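Local coordinates for hypothetical protein PSPTO_2114 (Pseudomonas syringae pv. tomato, PDB 2ODA) that is of uncertain biochemical function but belongs to a Pseudomonas-specific subfamily of the HAD (haloacid dehalogenase-like) superfamily, which includes many phosphatases, at residues A22-S27 against D59-A64; W127-A132 against G177-C182. All coordinates share one frame; numbering follows the deposited sequence.

Interaction 1 of 2, residues A22-S27 against D59-A64; sequences AQAATS and DELPEA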
ATOM      1  N   ALA B  22      27.052  -5.319  -0.172  1.00  6.74           N
ATOM      2  CA  ALA B  22      26.181  -6.499  -0.425  1.00  7.46           C
ATOM      3  C   ALA B  22      26.996  -7.769  -0.664  1.00  7.87           C
ATOM      4  O   ALA B  22      26.765  -8.513  -1.631  1.00  7.31           O
ATOM      5  CB  ALA B  22      25.219  -6.241  -1.636  1.00  9.18           C
ATOM      6  N   GLN B  23      27.957  -8.004   0.222  1.00  7.35           N
ATOM      7  CA  GLN B  23      28.893  -9.131   0.039  1.00  7.28           C
ATOM      8  C   GLN B  23      28.295 -10.481   0.358  1.00  7.15           C
ATOM      9  O   GLN B  23      28.823 -11.518  -0.091  1.00  7.70           O
ATOM     10  CB  GLN B  23      30.174  -8.865   0.837  1.00  7.77           C
ATOM     11  CG  GLN B  23      30.871  -7.600   0.336  1.00  6.38           C
ATOM     12  CD  GLN B  23      31.483  -7.834  -1.034  1.00  9.03           C
ATOM     13  OE1 GLN B  23      32.492  -8.524  -1.145  1.00  9.12           O
ATOM     14  NE2 GLN B  23      30.843  -7.303  -2.089  1.00  6.57           N
ATOM     15  N   ALA B  24      27.196 -10.506   1.118  1.00  6.94           N
ATOM     16  CA  ALA B  24      26.501 -11.786   1.396  1.00  7.13           C
ATOM     17  C   ALA B  24      26.067 -12.494   0.101  1.00  7.88           C
ATOM     18  O   ALA B  24      25.919 -13.728   0.067  1.00  8.60           O
ATOM     19  CB  ALA B  24      25.299 -11.573   2.312  1.00  7.86           C
ATOM     20  N   ALA B  25      25.844 -11.719  -0.955  1.00  7.90           N
ATOM     21  CA  ALA B  25      25.525 -12.284  -2.268  1.00  8.00           C
ATOM     22  C   ALA B  25      26.680 -13.062  -2.911  1.00  8.70           C
ATOM     23  O   ALA B  25      26.488 -13.670  -3.980  1.00  9.05           O
ATOM     24  CB  ALA B  25      25.039 -11.174  -3.226  1.00  9.24           C
ATOM     25  N   THR B  26      27.875 -13.025  -2.311  1.00  7.46           N
ATOM     26  CA  THR B  26      29.063 -13.617  -2.951  1.00  8.23           C
ATOM     27  C   THR B  26      29.374 -15.008  -2.401  1.00  8.38           C
ATOM     28  O   THR B  26      30.336 -15.645  -2.844  1.00  9.19           O
ATOM     29  CB  THR B  26      30.373 -12.777  -2.746  1.00  8.49           C
ATOM     30  OG1 THR B  26      30.690 -12.726  -1.340  1.00  6.28           O
ATOM     31  CG2 THR B  26      30.258 -11.345  -3.321  1.00  8.61           C
ATOM     32  N   SER B  27      28.607 -15.458  -1.407  1.00  8.19           N
ATOM     33  CA  SER B  27      28.869 -16.752  -0.793  1.00  8.22           C
ATOM     34  C   SER B  27      27.586 -17.364  -0.255  1.00  8.14           C
ATOM     35  O   SER B  27      26.735 -16.650   0.245  1.00  7.46           O
ATOM     36  CB  SER B  27      29.850 -16.570   0.359  1.00  7.95           C
ATOM     37  OG  SER B  27      30.125 -17.822   0.952  1.00  9.18           O
ATOM     38  N   ASP B  59      14.651  -8.276   3.363  1.00  7.61           N
ATOM     39  CA  ASP B  59      15.660  -8.798   2.435  1.00  7.91           C
ATOM     40  C   ASP B  59      15.113  -9.954   1.593  1.00  8.32           C
ATOM     41  O   ASP B  59      13.942 -10.356   1.742  1.00  8.64           O
ATOM     42  CB  ASP B  59      16.952  -9.164   3.178  1.00  7.44           C
ATOM     43  CG  ASP B  59      18.199  -8.856   2.344  1.00  9.88           C
ATOM     44  OD1 ASP B  59      18.379  -9.485   1.282  1.00 11.34           O
ATOM     45  OD2 ASP B  59      18.996  -7.989   2.739  1.00 10.79           O
ATOM     46  N   GLU B  60      15.936 -10.455   0.674  1.00  8.08           N
ATOM     47  CA  GLU B  60      15.536 -11.599  -0.155  1.00  8.29           C
ATOM     48  C   GLU B  60      16.556 -12.734  -0.045  1.00  8.81           C
ATOM     49  O   GLU B  60      16.338 -13.831  -0.572  1.00  8.27           O
ATOM     50  CB  GLU B  60      15.359 -11.170  -1.613  1.00  8.14           C
ATOM     51  CG  GLU B  60      16.635 -10.631  -2.257  1.00  7.81           C
ATOM     52  CD  GLU B  60      16.539 -10.400  -3.755  1.00  9.57           C
ATOM     53  OE1 GLU B  60      15.436 -10.534  -4.335  1.00 11.31           O
ATOM     54  OE2 GLU B  60      17.588 -10.074  -4.356  1.00 11.14           O
ATOM     55  N   LEU B  61      17.660 -12.487   0.657  1.00  8.29           N
ATOM     56  CA  LEU B  61      18.671 -13.533   0.837  1.00  8.07           C
ATOM     57  C   LEU B  61      18.057 -14.743   1.518  1.00  7.96           C
ATOM     58  O   LEU B  61      17.089 -14.592   2.268  1.00  7.76           O
ATOM     59  CB  LEU B  61      19.860 -13.027   1.670  1.00  7.98           C
ATOM     60  CG  LEU B  61      20.765 -11.958   1.055  1.00  6.96           C
ATOM     61  CD1 LEU B  61      21.488 -11.217   2.162  1.00  7.89           C
ATOM     62  CD2 LEU B  61      21.760 -12.546   0.089  1.00 10.21           C
ATOM     63  N   PRO B  62      18.620 -15.945   1.270  1.00  8.50           N
ATOM     64  CA  PRO B  62      18.193 -17.117   2.024  1.00  9.23           C
ATOM     65  C   PRO B  62      18.284 -16.877   3.512  1.00  9.68           C
ATOM     66  O   PRO B  62      19.151 -16.118   3.956  1.00 10.06           O
ATOM     67  CB  PRO B  62      19.234 -18.177   1.636  1.00  9.80           C
ATOM     68  CG  PRO B  62      19.740 -17.778   0.314  1.00  9.81           C
ATOM     69  CD  PRO B  62      19.670 -16.271   0.274  1.00  8.53           C
ATOM     70  N   GLU B  63      17.427 -17.548   4.279  1.00 10.17           N
ATOM     71  CA  GLU B  63      17.387 -17.431   5.748  1.00 11.01           C
ATOM     72  C   GLU B  63      18.757 -17.720   6.391  1.00 11.20           C
ATOM     73  O   GLU B  63      19.141 -17.069   7.373  1.00 10.58           O
ATOM     74  CB  GLU B  63      16.322 -18.390   6.298  1.00 11.97           C
ATOM     75  CG  GLU B  63      16.039 -18.308   7.801  1.00 13.50           C
ATOM     76  CD  GLU B  63      17.081 -19.010   8.662  1.00 17.77           C
ATOM     77  OE1 GLU B  63      17.663 -20.010   8.207  1.00 19.92           O
ATOM     78  OE2 GLU B  63      17.300 -18.570   9.812  1.00 16.12           O
ATOM     79  N   ALA B  64      19.492 -18.684   5.829  1.00 10.36           N
ATOM     80  CA  ALA B  64      20.826 -19.046   6.331  1.00 10.34           C
ATOM     81  C   ALA B  64      21.776 -17.864   6.388  1.00 10.10           C
ATOM     82  O   ALA B  64      22.728 -17.852   7.191  1.00 10.52           O
ATOM     83  CB  ALA B  64      21.439 -20.159   5.474  1.00 11.06           C
TER
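Leu61 meets the short 3-10 turn that holds Ala24 and Ala25 with its two methyl groups. Its CB points toward this turn but stays back from it. CG lies beside the backbone N and anti to the carbonyl carbon (chi1 -68°), which carries both methyls forward to the turn. CD1 makes the closest approach, 3.8 Å from Ala24 CB. The other branch, CD2, comes 4.3 Å from the backbone N of Ala25. The contact is small and apolar.

Each side has polar bonds of its own, which probably help to fix its backbone. Asp59 OD1 accepts from Leu61 N at 3.1 Å, which makes an Asx turn. The same oxygen accepts from Glu60 N at 2.7 Å. Both donors come to its anti side, somewhat out of the carboxylate plane. In the 3-10 turn, Gln23 O accepts from Thr26 N and also from Thr26 OG1, the latter at 2.6 Å and in the carbonyl plane. Asp19 accepts from the backbone N atoms of Gln23 and Ala24.

Leu61 immediately precedes Pro62, the N-cap of helix 63-69. Leu69 of that helix touches both Leu61 and Ala24. Leu61 also rests on Ser14 of helix 13-17, and Asp59, just after strand 55-58, accepts from Ser14 N. The contact thus joins the loop after helix 13-17 to the link between strand 55-58 and helix 63-69.

Interaction 2 of 2, residues W127-A132 against G177-C182; sequences WTIGLA and GELESC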
ATOM      1  N   TRP B 127       7.451   6.564   0.327  1.00  5.74           N
ATOM      2  CA  TRP B 127       8.609   7.439   0.186  1.00  5.81           C
ATOM      3  C   TRP B 127       9.842   6.539   0.143  1.00  5.20           C
ATOM      4  O   TRP B 127       9.880   5.484   0.787  1.00  5.51           O
ATOM      5  CB  TRP B 127       8.730   8.396   1.385  1.00  5.74           C
ATOM      6  CG  TRP B 127       7.730   9.537   1.349  1.00  5.18           C
ATOM      7  CD1 TRP B 127       6.515   9.598   1.987  1.00  7.73           C
ATOM      8  CD2 TRP B 127       7.881  10.765   0.644  1.00  4.49           C
ATOM      9  NE1 TRP B 127       5.895  10.811   1.716  1.00  6.19           N
ATOM     10  CE2 TRP B 127       6.712  11.540   0.885  1.00  7.33           C
ATOM     11  CE3 TRP B 127       8.886  11.288  -0.186  1.00  5.54           C
ATOM     12  CZ2 TRP B 127       6.521  12.808   0.316  1.00  7.25           C
ATOM     13  CZ3 TRP B 127       8.703  12.557  -0.746  1.00  6.80           C
ATOM     14  CH2 TRP B 127       7.525  13.305  -0.482  1.00  6.89           C
ATOM     15  N   THR B 128      10.853   6.961  -0.611  1.00  5.59           N
ATOM     16  CA  THR B 128      12.107   6.181  -0.720  1.00  5.31           C
ATOM     17  C   THR B 128      13.358   7.021  -0.497  1.00  5.19           C
ATOM     18  O   THR B 128      13.443   8.149  -0.964  1.00  5.71           O
ATOM     19  CB  THR B 128      12.243   5.453  -2.100  1.00  5.45           C
ATOM     20  OG1 THR B 128      12.206   6.406  -3.166  1.00  4.65           O
ATOM     21  CG2 THR B 128      11.098   4.474  -2.307  1.00  5.22           C
ATOM     22  N   ILE B 129      14.323   6.451   0.220  1.00  4.90           N
ATOM     23  CA  ILE B 129      15.630   7.058   0.416  1.00  5.29           C
ATOM     24  C   ILE B 129      16.631   6.042  -0.115  1.00  5.47           C
ATOM     25  O   ILE B 129      16.602   4.881   0.295  1.00  6.35           O
ATOM     26  CB  ILE B 129      15.930   7.363   1.924  1.00  4.47           C
ATOM     27  CG1 ILE B 129      14.915   8.396   2.452  1.00  6.12           C
ATOM     28  CG2 ILE B 129      17.441   7.786   2.129  1.00  4.62           C
ATOM     29  CD1 ILE B 129      14.872   8.586   4.020  1.00  6.10           C
ATOM     30  N   GLY B 130      17.472   6.484  -1.043  1.00  5.85           N
ATOM     31  CA  GLY B 130      18.522   5.664  -1.623  1.00  5.49           C
ATOM     32  C   GLY B 130      19.859   5.921  -0.950  1.00  5.71           C
ATOM     33  O   GLY B 130      20.121   7.022  -0.444  1.00  5.38           O
ATOM     34  N   LEU B 131      20.697   4.889  -0.933  1.00  6.12           N
ATOM     35  CA  LEU B 131      22.005   4.950  -0.290  1.00  6.70           C
ATOM     36  C   LEU B 131      23.123   4.852  -1.329  1.00  6.98           C
ATOM     37  O   LEU B 131      23.186   3.898  -2.091  1.00  6.86           O
ATOM     38  CB  LEU B 131      22.130   3.842   0.783  1.00  6.79           C
ATOM     39  CG  LEU B 131      21.225   3.957   2.028  1.00  6.95           C
ATOM     40  CD1 LEU B 131      21.402   2.754   2.976  1.00  7.08           C
ATOM     41  CD2 LEU B 131      21.468   5.258   2.798  1.00  7.13           C
ATOM     42  N   ALA B 132      24.014   5.845  -1.339  1.00  6.75           N
ATOM     43  CA  ALA B 132      24.958   6.002  -2.466  1.00  7.36           C
ATOM     44  C   ALA B 132      26.285   5.231  -2.341  1.00  7.16           C
ATOM     45  O   ALA B 132      27.048   5.155  -3.303  1.00  8.26           O
ATOM     46  CB  ALA B 132      25.234   7.469  -2.693  1.00  7.12           C
ATOM     47  N   GLY B 177      24.307   7.892   8.520  1.00  8.78           N
ATOM     48  CA  GLY B 177      24.555   9.020   9.429  1.00  9.83           C
ATOM     49  C   GLY B 177      23.765  10.246   8.979  1.00 10.10           C
ATOM     50  O   GLY B 177      23.538  11.192   9.754  1.00 11.40           O
ATOM     51  N   GLU B 178      23.389  10.257   7.706  1.00  9.12           N
ATOM     52  CA  GLU B 178      22.620  11.369   7.128  1.00  9.24           C
ATOM     53  C   GLU B 178      21.114  11.144   7.159  1.00  8.56           C
ATOM     54  O   GLU B 178      20.337  11.985   6.673  1.00  7.70           O
ATOM     55  CB  GLU B 178      23.065  11.612   5.677  1.00  8.92           C
ATOM     56  CG  GLU B 178      24.473  12.146   5.535  1.00 11.80           C
ATOM     57  CD  GLU B 178      24.639  13.564   6.079  1.00 16.29           C
ATOM     58  OE1 GLU B 178      23.635  14.301   6.139  1.00 16.26           O
ATOM     59  OE2 GLU B 178      25.773  13.947   6.443  1.00 16.34           O
ATOM     60  N   LEU B 179      20.682  10.023   7.741  1.00  8.05           N
ATOM     61  CA  LEU B 179      19.261   9.680   7.685  1.00  8.26           C
ATOM     62  C   LEU B 179      18.368  10.705   8.394  1.00  8.40           C
ATOM     63  O   LEU B 179      17.317  11.053   7.893  1.00  7.39           O
ATOM     64  CB  LEU B 179      18.990   8.280   8.252  1.00  7.97           C
ATOM     65  CG  LEU B 179      17.523   7.828   8.215  1.00  7.16           C
ATOM     66  CD1 LEU B 179      17.035   7.626   6.768  1.00  7.33           C
ATOM     67  CD2 LEU B 179      17.395   6.547   8.967  1.00  4.25           C
ATOM     68  N   GLU B 180      18.785  11.157   9.571  1.00  8.95           N
ATOM     69  CA  GLU B 180      17.951  12.058  10.373  1.00  9.31           C
ATOM     70  C   GLU B 180      17.624  13.340   9.613  1.00  8.88           C
ATOM     71  O   GLU B 180      16.449  13.728   9.498  1.00  8.59           O
ATOM     72  CB  GLU B 180      18.652  12.351  11.716  1.00 10.84           C
ATOM     73  CG  GLU B 180      17.765  12.836  12.849  1.00 14.91           C
ATOM     74  CD  GLU B 180      18.203  12.296  14.234  1.00 18.79           C
ATOM     75  OE1 GLU B 180      17.339  12.241  15.114  1.00 22.51           O
ATOM     76  OE2 GLU B 180      19.384  11.906  14.441  1.00 21.25           O
ATOM     77  N   SER B 181      18.656  13.969   9.060  1.00  8.80           N
ATOM     78  CA  SER B 181      18.513  15.174   8.248  1.00  8.76           C
ATOM     79  C   SER B 181      17.726  14.918   6.966  1.00  8.23           C
ATOM     80  O   SER B 181      16.960  15.765   6.523  1.00  6.82           O
ATOM     81  CB  SER B 181      19.889  15.700   7.856  1.00  9.25           C
ATOM     82  OG  SER B 181      20.498  16.256   8.988  1.00 13.05           O
ATOM     83  N   CYS B 182      17.926  13.743   6.377  1.00  7.45           N
ATOM     84  CA  CYS B 182      17.200  13.382   5.157  1.00  7.80           C
ATOM     85  C   CYS B 182      15.692  13.295   5.424  1.00  7.51           C
ATOM     86  O   CYS B 182      14.871  13.881   4.674  1.00  7.77           O
ATOM     87  CB  CYS B 182      17.739  12.038   4.635  1.00  7.62           C
ATOM     88  SG  CYS B 182      16.950  11.440   3.170  1.00  8.37           S
TER
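Ile129 CG1 stands beside the backbone N (chi1 -63°), and an extended chi2 of 167° sends CD1 out from strand 127-131 toward helix 179-191. On the helix, Cys182 SG is anti to its own N (chi1 179°) and lies against the isoleucine. SG is 3.6 Å from Ile129 CD1. On the other branch, Ile129 CG2 is 3.8 Å from the same sulfur. SG therefore covers both branches of the side chain. Leu179 approaches from one turn earlier on the helix. Its CD1 is 3.6 Å from Ile129 CD1, and the two side chains cross at about a right angle. The end methyl of Ile129 is thus shared between two residues three apart on the same helix face.

All three residues are buried and the contact is wholly apolar. The first turn of the helix is closed by Cys182 N donating to Glu178 O at 3.0 Å. Ile111 of strand 109-112 touches both Ile129 and Leu179. Ile173 of strand 171-173 touches Ile129 and Cys182, and Leu183 also packs on Ile129. This is helix-on-sheet packing in the Rossmann-like core of HAD proteins, where helices cover a parallel sheet.

Interactions 1 and 2 lie on opposite sides of the chain's centre. Their centres are 23 Å apart, and their nearest atoms are about 10 Å apart, so they do not touch. They are linked through the parallel sheet. Segment 59-64 directly follows strand 55-58, while segment 127-132 includes strand 127-131; strands 9-12 and 109-112 run between these two. HAD enzymes have their active site at the C-terminal ends of the strands. Interaction 1 lies beyond that end of strand 55-58, consistent with a place near the corresponding region, though the usual aspartate pair of the first HAD motif is missing here. Interaction 2 belongs instead to the buried packing on the sheet. In sequence, interaction 1 comes first.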